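Local coordinates for protein 2-dehydropantoate 2-reductase, putative (Enterococcus faecalis, PDB 2EW2) that probably catalyses the NADPH-dependent reduction of 2-dehydropantoate (ketopantoate) to (R)-pantoate, a step in pantothenate biosynthesis, at residues 66-71 against 95-100; 128-133 against 185-190; 225-230 against 240-245. All blocks are in the same frame, centred on the assembly; numbering follows the deposited sequence. Where two conformers were deposited one is given.

Interaction 1: residues 66-71 against 95-100; sequences EEIDHQ and QPMITE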
loop_
_atom_site.group_PDB
_atom_site.type_symbol
_atom_site.label_atom_id
_atom_site.label_comp_id
_atom_site.label_asym_id
_atom_site.label_seq_id
_atom_site.Cartn_x
_atom_site.Cartn_y
_atom_site.Cartn_z
ATOM N N GLU B 66 -21.757 13.397 -29.760
ATOM C CA GLU B 66 -21.244 14.635 -30.352
ATOM C C GLU B 66 -22.272 15.393 -31.203
ATOM O O GLU B 66 -22.115 16.589 -31.431
ATOM C CB GLU B 66 -19.935 14.392 -31.134
ATOM C CG GLU B 66 -20.012 13.337 -32.237
ATOM C CD GLU B 66 -19.540 11.946 -31.795
ATOM O OE1 GLU B 66 -18.945 11.239 -32.649
ATOM O OE2 GLU B 66 -19.747 11.552 -30.613
ATOM N N GLU B 67 -23.315 14.689 -31.651
ATOM C CA GLU B 67 -24.406 15.260 -32.450
ATOM C C GLU B 67 -25.437 16.035 -31.633
ATOM O O GLU B 67 -26.205 16.826 -32.180
ATOM C CB GLU B 67 -25.167 14.144 -33.155
ATOM C CG GLU B 67 -24.550 13.682 -34.435
ATOM C CD GLU B 67 -25.376 12.593 -35.102
ATOM O OE1 GLU B 67 -25.526 12.658 -36.349
ATOM O OE2 GLU B 67 -25.861 11.678 -34.392
ATOM N N ILE B 68 -25.483 15.776 -30.332
ATOM C CA ILE B 68 -26.533 16.323 -29.478
ATOM C C ILE B 68 -26.386 17.837 -29.314
ATOM O O ILE B 68 -25.309 18.338 -29.013
ATOM C CB ILE B 68 -26.563 15.611 -28.090
ATOM C CG1 ILE B 68 -26.792 14.098 -28.253
ATOM C CG2 ILE B 68 -27.602 16.242 -27.151
ATOM C CD1 ILE B 68 -28.189 13.717 -28.782
ATOM N N ASP B 69 -27.474 18.563 -29.516
ATOM C CA ASP B 69 -27.477 19.993 -29.272
ATOM C C ASP B 69 -28.840 20.455 -28.788
ATOM O O ASP B 69 -29.731 19.627 -28.530
ATOM C CB ASP B 69 -27.021 20.784 -30.518
ATOM C CG ASP B 69 -27.909 20.550 -31.737
ATOM O OD1 ASP B 69 -29.127 20.291 -31.603
ATOM O OD2 ASP B 69 -27.366 20.651 -32.853
ATOM N N HIS B 70 -29.014 21.768 -28.674
ATOM C CA HIS B 70 -30.247 22.311 -28.124
ATOM C C HIS B 70 -31.455 22.218 -29.058
ATOM O O HIS B 70 -32.561 22.620 -28.698
ATOM C CB HIS B 70 -30.026 23.711 -27.525
ATOM C CG HIS B 70 -29.502 23.673 -26.126
ATOM N ND1 HIS B 70 -28.180 23.416 -25.836
ATOM C CD2 HIS B 70 -30.133 23.797 -24.933
ATOM C CE1 HIS B 70 -28.013 23.417 -24.524
ATOM N NE2 HIS B 70 -29.183 23.638 -23.952
ATOM N N GLN B 71 -31.264 21.611 -30.225
ATOM C CA GLN B 71 -32.414 21.240 -31.050
ATOM C C GLN B 71 -32.939 19.839 -30.730
ATOM O O GLN B 71 -34.000 19.442 -31.210
ATOM C CB GLN B 71 -32.093 21.411 -32.532
ATOM C CG GLN B 71 -31.825 22.892 -32.866
ATOM C CD GLN B 71 -31.882 23.178 -34.338
ATOM O OE1 GLN B 71 -32.465 22.416 -35.109
ATOM N NE2 GLN B 71 -31.279 24.290 -34.747
ATOM N N GLN B 95 -26.021 17.020 -21.998
ATOM C CA GLN B 95 -26.535 18.212 -21.310
ATOM C C GLN B 95 -27.663 18.980 -22.010
ATOM O O GLN B 95 -28.611 19.368 -21.337
ATOM C CB GLN B 95 -25.412 19.197 -21.001
ATOM C CG GLN B 95 -24.679 18.860 -19.736
ATOM C CD GLN B 95 -23.721 19.953 -19.339
ATOM O OE1 GLN B 95 -23.934 20.626 -18.337
ATOM N NE2 GLN B 95 -22.659 20.133 -20.123
ATOM N N PRO B 96 -27.566 19.221 -23.340
ATOM C CA PRO B 96 -28.704 19.915 -23.979
ATOM C C PRO B 96 -30.077 19.246 -23.771
ATOM O O PRO B 96 -31.113 19.902 -23.933
ATOM C CB PRO B 96 -28.326 19.926 -25.473
ATOM C CG PRO B 96 -26.834 19.826 -25.481
ATOM C CD PRO B 96 -26.487 18.949 -24.305
HETATM N N MSE B 97 -30.092 17.971 -23.378
HETATM C CA MSE B 97 -31.356 17.258 -23.193
HETATM C C MSE B 97 -31.835 17.294 -21.753
HETATM O O MSE B 97 -32.913 16.789 -21.441
HETATM C CB MSE B 97 -31.247 15.805 -23.682
HETATM C CG MSE B 97 -30.859 15.714 -25.140
HETATM SE SE MSE B 97 -30.636 13.836 -25.691
HETATM C CE MSE B 97 -32.515 13.385 -26.046
ATOM N N ILE B 98 -31.032 17.912 -20.893
ATOM C CA ILE B 98 -31.305 17.966 -19.466
ATOM C C ILE B 98 -31.908 19.323 -19.087
ATOM O O ILE B 98 -31.408 20.364 -19.509
ATOM C CB ILE B 98 -30.000 17.723 -18.629
ATOM C CG1 ILE B 98 -29.408 16.347 -18.950
ATOM C CG2 ILE B 98 -30.267 17.861 -17.119
ATOM C CD1 ILE B 98 -27.964 16.129 -18.427
ATOM N N THR B 99 -32.990 19.295 -18.316
ATOM C CA THR B 99 -33.492 20.492 -17.632
ATOM C C THR B 99 -33.413 20.249 -16.128
ATOM O O THR B 99 -33.004 19.156 -15.680
ATOM C CB THR B 99 -34.963 20.811 -17.995
ATOM O OG1 THR B 99 -35.853 19.907 -17.320
ATOM C CG2 THR B 99 -35.200 20.735 -19.498
ATOM N N GLU B 100 -33.861 21.248 -15.360
ATOM C CA GLU B 100 -33.993 21.157 -13.913
ATOM C C GLU B 100 -34.901 20.015 -13.491
ATOM O O GLU B 100 -34.788 19.537 -12.372
ATOM C CB GLU B 100 -34.564 22.473 -13.349
ATOM C CG GLU B 100 -35.548 23.161 -14.316
ATOM C CD GLU B 100 -36.490 24.124 -13.634
ATOM O OE1 GLU B 100 -36.094 24.737 -12.613
ATOM O OE2 GLU B 100 -37.638 24.258 -14.127
#
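P96 sits between I68 and H70, and its ring meets each of them in a different way. P96 CB lies over one face of the H70 imidazole, 3.7 Å from the ring centroid and 22° off its normal. This is a CH-pi contact, shifted toward the rim on the ND1 side, with H70 ND1 3.5 Å from P96 CB. The same CB is also 3.4 Å from D69 O, which accepts a hydrogen bond from N72 ND2.

I68 and M97 form the buried part. With CG1 of I68 anti to the carbonyl carbon (chi1 -59°), its CG2 branch is anti to the backbone N and reaches both P96 CG at 4.0 Å and M97 CG at 3.9 Å. I68 CD1 lies 3.9 Å from M97 SE (selenomethionine), the two side chains crossing at about a right angle.

The loop carrying H70 is shaped by an Asx turn: D69 OD1 accepts from Q71 N (2.9 Å), the donor lying above the carboxylate plane. No hydrogen bond joins the two segments; the contact rests on apolar packing and the CH-pi contact. It packs the loop after strand 62-63 against the 3-10 segment that follows helix 84-94, within the Rossmann-type NADP-binding domain.

Interaction 2: residues 128-133 against 185-190; sequences VGITMW and RYSIWR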
loop_
_atom_site.group_PDB
_atom_site.type_symbol
_atom_site.label_atom_id
_atom_site.label_comp_id
_atom_site.label_asym_id
_atom_site.label_seq_id
_atom_site.Cartn_x
_atom_site.Cartn_y
_atom_site.Cartn_z
ATOM N N VAL B 128 -30.526 5.469 -8.304
ATOM C CA VAL B 128 -29.569 4.396 -8.582
ATOM C C VAL B 128 -30.338 3.090 -8.691
ATOM O O VAL B 128 -31.320 2.888 -7.988
ATOM C CB VAL B 128 -28.440 4.362 -7.504
ATOM C CG1 VAL B 128 -29.007 4.197 -6.093
ATOM C CG2 VAL B 128 -27.411 3.310 -7.816
ATOM N N GLY B 129 -29.920 2.210 -9.584
ATOM C CA GLY B 129 -30.582 0.919 -9.627
ATOM C C GLY B 129 -29.689 -0.231 -10.013
ATOM O O GLY B 129 -28.534 -0.040 -10.396
ATOM N N ILE B 130 -30.247 -1.426 -9.908
ATOM C CA ILE B 130 -29.549 -2.640 -10.271
ATOM C C ILE B 130 -30.482 -3.359 -11.230
ATOM O O ILE B 130 -31.673 -3.528 -10.937
ATOM C CB ILE B 130 -29.245 -3.515 -9.023
ATOM C CG1 ILE B 130 -28.345 -2.762 -8.045
ATOM C CG2 ILE B 130 -28.581 -4.847 -9.420
ATOM C CD1 ILE B 130 -28.334 -3.370 -6.657
ATOM N N THR B 131 -29.955 -3.745 -12.384
ATOM C CA THR B 131 -30.737 -4.527 -13.331
ATOM C C THR B 131 -30.309 -5.994 -13.303
ATOM O O THR B 131 -29.120 -6.305 -13.393
ATOM C CB THR B 131 -30.701 -3.943 -14.764
ATOM O OG1 THR B 131 -31.432 -4.801 -15.631
ATOM C CG2 THR B 131 -29.278 -3.790 -15.306
HETATM N N MSE B 132 -31.285 -6.880 -13.160
HETATM C CA MSE B 132 -31.035 -8.319 -13.141
HETATM C C MSE B 132 -31.377 -8.970 -14.488
HETATM O O MSE B 132 -31.235 -10.189 -14.652
HETATM C CB MSE B 132 -31.819 -8.995 -12.004
HETATM C CG MSE B 132 -31.344 -8.659 -10.574
HETATM SE SE MSE B 132 -31.868 -6.871 -9.950
HETATM C CE MSE B 132 -31.526 -7.109 -8.016
ATOM N N TRP B 133 -31.826 -8.163 -15.450
ATOM C CA TRP B 133 -32.148 -8.662 -16.806
ATOM C C TRP B 133 -30.860 -9.062 -17.528
ATOM O O TRP B 133 -29.766 -8.654 -17.128
ATOM C CB TRP B 133 -32.882 -7.607 -17.647
ATOM C CG TRP B 133 -34.294 -7.342 -17.215
ATOM C CD1 TRP B 133 -34.708 -6.411 -16.312
ATOM C CD2 TRP B 133 -35.475 -8.032 -17.651
ATOM N NE1 TRP B 133 -36.079 -6.474 -16.151
ATOM C CE2 TRP B 133 -36.575 -7.454 -16.968
ATOM C CE3 TRP B 133 -35.714 -9.071 -18.557
ATOM C CZ2 TRP B 133 -37.893 -7.880 -17.165
ATOM C CZ3 TRP B 133 -37.022 -9.499 -18.749
ATOM C CH2 TRP B 133 -38.102 -8.897 -18.057
ATOM N N ARG B 185 -28.543 1.285 -2.474
ATOM C CA ARG B 185 -27.314 2.017 -2.148
ATOM C C ARG B 185 -26.440 1.192 -1.207
ATOM O O ARG B 185 -25.251 1.087 -1.432
ATOM C CB ARG B 185 -27.648 3.397 -1.564
ATOM C CG ARG B 185 -28.325 4.311 -2.611
ATOM C CD ARG B 185 -28.793 5.649 -2.048
ATOM N NE ARG B 185 -27.679 6.363 -1.442
ATOM C CZ ARG B 185 -27.707 6.892 -0.223
ATOM N NH1 ARG B 185 -28.831 6.862 0.483
ATOM N NH2 ARG B 185 -26.625 7.497 0.266
ATOM N N TYR B 186 -27.059 0.577 -0.196
ATOM C CA TYR B 186 -26.357 -0.304 0.742
ATOM C C TYR B 186 -25.682 -1.482 0.033
ATOM O O TYR B 186 -24.501 -1.769 0.276
ATOM C CB TYR B 186 -27.301 -0.802 1.866
ATOM C CG TYR B 186 -26.559 -1.590 2.929
ATOM C CD1 TYR B 186 -26.088 -0.970 4.075
ATOM C CD2 TYR B 186 -26.276 -2.953 2.749
ATOM C CE1 TYR B 186 -25.372 -1.688 5.042
ATOM C CE2 TYR B 186 -25.558 -3.677 3.705
ATOM C CZ TYR B 186 -25.101 -3.044 4.844
ATOM O OH TYR B 186 -24.378 -3.773 5.798
ATOM N N SER B 187 -26.409 -2.157 -0.862
ATOM C CA SER B 187 -25.847 -3.317 -1.542
ATOM C C SER B 187 -24.672 -2.936 -2.440
ATOM O O SER B 187 -23.685 -3.674 -2.528
ATOM C CB SER B 187 -26.919 -4.071 -2.334
ATOM O OG SER B 187 -27.149 -3.408 -3.553
ATOM N N ILE B 188 -24.778 -1.784 -3.098
ATOM C CA ILE B 188 -23.685 -1.263 -3.910
ATOM C C ILE B 188 -22.416 -0.962 -3.082
ATOM O O ILE B 188 -21.287 -1.285 -3.503
ATOM C CB ILE B 188 -24.156 -0.030 -4.717
ATOM C CG1 ILE B 188 -25.125 -0.476 -5.820
ATOM C CG2 ILE B 188 -22.961 0.810 -5.252
ATOM C CD1 ILE B 188 -25.944 0.655 -6.398
ATOM N N TRP B 189 -22.607 -0.343 -1.925
ATOM C CA TRP B 189 -21.505 -0.059 -1.003
ATOM C C TRP B 189 -20.897 -1.345 -0.453
ATOM O O TRP B 189 -19.673 -1.474 -0.380
ATOM C CB TRP B 189 -21.985 0.799 0.163
ATOM C CG TRP B 189 -21.830 2.267 -0.056
ATOM C CD1 TRP B 189 -22.826 3.177 -0.357
ATOM C CD2 TRP B 189 -20.609 3.007 -0.003
ATOM N NE1 TRP B 189 -22.285 4.439 -0.483
ATOM C CE2 TRP B 189 -20.929 4.366 -0.262
ATOM C CE3 TRP B 189 -19.266 2.655 0.247
ATOM C CZ2 TRP B 189 -19.953 5.379 -0.279
ATOM C CZ3 TRP B 189 -18.290 3.672 0.227
ATOM C CH2 TRP B 189 -18.646 5.017 -0.038
ATOM N N ARG B 190 -21.757 -2.278 -0.043
ATOM C CA ARG B 190 -21.302 -3.572 0.463
ATOM C C ARG B 190 -20.504 -4.353 -0.581
ATOM O O ARG B 190 -19.476 -4.968 -0.258
ATOM C CB ARG B 190 -22.468 -4.405 0.994
ATOM C CG ARG B 190 -22.030 -5.784 1.493
ATOM C CD ARG B 190 -23.191 -6.511 2.121
ATOM N NE ARG B 190 -22.922 -7.916 2.407
ATOM C CZ ARG B 190 -22.844 -8.878 1.482
ATOM N NH1 ARG B 190 -22.953 -8.598 0.185
ATOM N NH2 ARG B 190 -22.639 -10.129 1.854
#
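V128 and I130 turn their side chains toward R185, S187 and I188, bringing strand 126-131 of the Rossmann-type domain against helix 184-195 in the C-terminal family region. The strand and helix segments run at 72° to each other, 9.2 Å apart at their closest, and the side chains bridge that gap without a hydrogen bond.

R185 can be followed outward. Its CB leads to CG, anti to the carbonyl carbon (chi1 -66°), and CG packs on V128 CG1 at 3.5 Å, the two side chains crossing at about a right angle. CD continues the chain, which then bends at chi3 (57°), turning NE out of the extended line. At the tip NH2 donates to E236 O, so the charged end belongs to the chain after helix 218-235 while the aliphatic root serves the strand. R185 is also held by its backbone, N bonding to E154 OE1 of the neighbouring strand 151-155.

The V128 and I188 side chains slide past each other in opposite directions, CG2 of V128 meeting CD1 of I188. The separation is tighter than normal van der Waals contact, and its exact value is doubtful. Two residues along the strand from V128, the I130 CD1 methyl lies 4.4 Å from I188 CG1 and 3.3 Å from S187 OG, a hydroxyl hydrogen-bonded to V184 O.

Interaction 3: residues 225-230 against 240-245; sequences LISEFA and LDQAEV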
loop_
_atom_site.group_PDB
_atom_site.type_symbol
_atom_site.label_atom_id
_atom_site.label_comp_id
_atom_site.label_asym_id
_atom_site.label_seq_id
_atom_site.Cartn_x
_atom_site.Cartn_y
_atom_site.Cartn_z
ATOM N N LEU B 225 -9.234 -1.676 5.479
ATOM C CA LEU B 225 -9.912 -1.271 4.233
ATOM C C LEU B 225 -11.432 -1.162 4.419
ATOM O O LEU B 225 -12.038 -0.186 3.948
ATOM C CB LEU B 225 -9.562 -2.215 3.063
ATOM C CG LEU B 225 -8.213 -1.965 2.391
ATOM C CD1 LEU B 225 -7.745 -3.188 1.631
ATOM C CD2 LEU B 225 -8.292 -0.743 1.499
ATOM N N ILE B 226 -12.033 -2.146 5.106
ATOM C CA ILE B 226 -13.464 -2.125 5.409
ATOM C C ILE B 226 -13.841 -0.881 6.213
ATOM O O ILE B 226 -14.860 -0.227 5.926
ATOM C CB ILE B 226 -13.966 -3.405 6.132
ATOM C CG1 ILE B 226 -13.954 -4.601 5.179
ATOM C CG2 ILE B 226 -15.414 -3.210 6.675
ATOM C CD1 ILE B 226 -14.164 -5.934 5.876
ATOM N N SER B 227 -13.024 -0.557 7.213
ATOM C CA SER B 227 -13.233 0.635 8.032
ATOM C C SER B 227 -13.254 1.927 7.228
ATOM O O SER B 227 -14.027 2.831 7.542
ATOM C CB SER B 227 -12.162 0.722 9.131
ATOM O OG SER B 227 -12.440 -0.277 10.109
ATOM N N GLU B 228 -12.398 2.015 6.212
ATOM C CA GLU B 228 -12.351 3.180 5.319
ATOM C C GLU B 228 -13.607 3.294 4.462
ATOM O O GLU B 228 -14.191 4.391 4.363
ATOM C CB GLU B 228 -11.096 3.165 4.448
ATOM C CG GLU B 228 -9.801 3.364 5.240
ATOM C CD GLU B 228 -8.560 3.352 4.380
ATOM O OE1 GLU B 228 -8.669 3.306 3.133
ATOM O OE2 GLU B 228 -7.453 3.411 4.960
ATOM N N PHE B 229 -14.022 2.183 3.844
ATOM C CA PHE B 229 -15.320 2.136 3.149
ATOM C C PHE B 229 -16.461 2.593 4.055
ATOM O O PHE B 229 -17.246 3.465 3.669
ATOM C CB PHE B 229 -15.628 0.743 2.565
ATOM C CG PHE B 229 -14.947 0.479 1.255
ATOM C CD1 PHE B 229 -13.585 0.190 1.207
ATOM C CD2 PHE B 229 -15.664 0.513 0.072
ATOM C CE1 PHE B 229 -12.958 -0.050 -0.023
ATOM C CE2 PHE B 229 -15.051 0.283 -1.151
ATOM C CZ PHE B 229 -13.685 0.005 -1.195
ATOM N N ALA B 230 -16.550 2.008 5.243
ATOM C CA ALA B 230 -17.598 2.345 6.219
ATOM C C ALA B 230 -17.571 3.791 6.705
ATOM O O ALA B 230 -18.631 4.421 6.840
ATOM C CB ALA B 230 -17.555 1.397 7.406
ATOM N N LEU B 240 -22.571 0.546 7.079
ATOM C CA LEU B 240 -22.127 -0.795 6.719
ATOM C C LEU B 240 -21.944 -1.658 7.958
ATOM O O LEU B 240 -21.384 -1.219 8.966
ATOM C CB LEU B 240 -20.819 -0.761 5.913
ATOM C CG LEU B 240 -20.792 -0.267 4.461
ATOM C CD1 LEU B 240 -19.374 -0.407 3.892
ATOM C CD2 LEU B 240 -21.815 -1.009 3.585
ATOM N N ASP B 241 -22.421 -2.890 7.870
ATOM C CA ASP B 241 -22.170 -3.869 8.915
ATOM C C ASP B 241 -20.773 -4.473 8.678
ATOM O O ASP B 241 -20.585 -5.365 7.840
ATOM C CB ASP B 241 -23.269 -4.927 8.928
ATOM C CG ASP B 241 -23.162 -5.871 10.112
ATOM O OD1 ASP B 241 -22.106 -5.934 10.773
ATOM O OD2 ASP B 241 -24.149 -6.584 10.365
ATOM N N GLN B 242 -19.796 -3.946 9.406
ATOM C CA GLN B 242 -18.372 -4.225 9.139
ATOM C C GLN B 242 -18.018 -5.669 9.480
ATOM O O GLN B 242 -17.165 -6.285 8.835
ATOM C CB GLN B 242 -17.483 -3.266 9.934
ATOM C CG GLN B 242 -17.559 -1.784 9.496
ATOM C CD GLN B 242 -16.450 -0.940 10.111
ATOM O OE1 GLN B 242 -15.275 -1.271 9.998
ATOM N NE2 GLN B 242 -16.819 0.160 10.756
ATOM N N ALA B 243 -18.693 -6.198 10.500
ATOM C CA ALA B 243 -18.551 -7.593 10.901
ATOM C C ALA B 243 -19.156 -8.546 9.868
ATOM O O ALA B 243 -18.538 -9.552 9.503
ATOM C CB ALA B 243 -19.162 -7.806 12.321
ATOM N N GLU B 244 -20.345 -8.222 9.358
ATOM C CA GLU B 244 -20.959 -9.037 8.317
ATOM C C GLU B 244 -20.111 -9.044 7.049
ATOM O O GLU B 244 -19.979 -10.084 6.387
ATOM C CB GLU B 244 -22.387 -8.565 7.989
ATOM C CG GLU B 244 -23.183 -9.505 7.035
ATOM C CD GLU B 244 -22.854 -9.313 5.541
ATOM O OE1 GLU B 244 -22.804 -10.323 4.797
ATOM O OE2 GLU B 244 -22.642 -8.155 5.099
ATOM N N VAL B 245 -19.568 -7.879 6.688
ATOM C CA VAL B 245 -18.726 -7.791 5.500
ATOM C C VAL B 245 -17.460 -8.639 5.673
ATOM O O VAL B 245 -17.090 -9.371 4.766
ATOM C CB VAL B 245 -18.372 -6.333 5.127
ATOM C CG1 VAL B 245 -17.382 -6.294 3.948
ATOM C CG2 VAL B 245 -19.651 -5.552 4.778
HETATM O O HOH W 1 -15.170 2.998 10.209
HETATM O O HOH W 2 -20.943 3.007 7.137
#
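A230 O and L240 N are joined by a water that donates to the carbonyl at 2.7 Å and accepts from the amide at 3.0 Å, where the two segments come near. A second water donates to S227 O and accepts a weak bond from Q242 NE2.

The Q242 carboxamide is met on its oxygen side by S227, whose OG is 3.0 Å from Q242 OE1. K223 O is also within reach of that hydroxyl, and the position of its single proton is not settled. Q242 CG is anti to the carbonyl carbon (chi1 -67°), which sets it against I226 CG2 at 3.8 Å; the extended chain beyond runs past I226 in the opposite direction, its amide ending by S227 and A230. The aliphatic part also packs on A230, Q242 CG lying 3.8 Å from A230 CB. At the amide end Q242 NE2 is 3.6 Å from the same A230 CB. The exposed glutamine thus covers A230 while its carboxamide lies beside S227, OE1 near the hydroxyl and NE2 weakly bonded to the water on S227 O.

The arrangement belongs to the all-helical C-terminal region of ketopantoate reductases, in which helix 218-235 is followed by a short connection and by helix 242-252, whose first turn packs against helix 218-235. D241 is the N-cap of the second helix: its OD1 accepts from E244 N, the donor standing well above the carboxylate plane.

Deeper in, the contact is wholly apolar. I226 CD1 meets V245 CG1 at 3.8 Å, the two side chains sliding past each other in opposite directions, and both touch C193 of helix 184-195. At the other end L240 CD1 lies 4.1 Å from F229 CB, beside the A230 backbone, while the F229 side chain also touches V285 of helix 282-292 and C299 of helix 297-313.

Overall arrangement
From the N terminus the contacts follow in series; none nests within or crosses another. Interaction 1 closes a loop within the Rossmann-type domain, enclosing strand 77-80 and helix 84-94. Interaction 2 closes a longer one, from strand 126-131 through strands of both sheets and helix 161-173 to helix 184-195, and so ties the two family regions together. Interaction 3 closes the short connection between helices 218-235 and 242-252. Interactions 2 and 3 have centres about 17 Å apart and touch: R190 forms a salt bridge with E244, Y186 OH probably bonds D241 N, and W189 packs on F229. Interaction 1 stands apart, its centre about 40 Å from that of interaction 3.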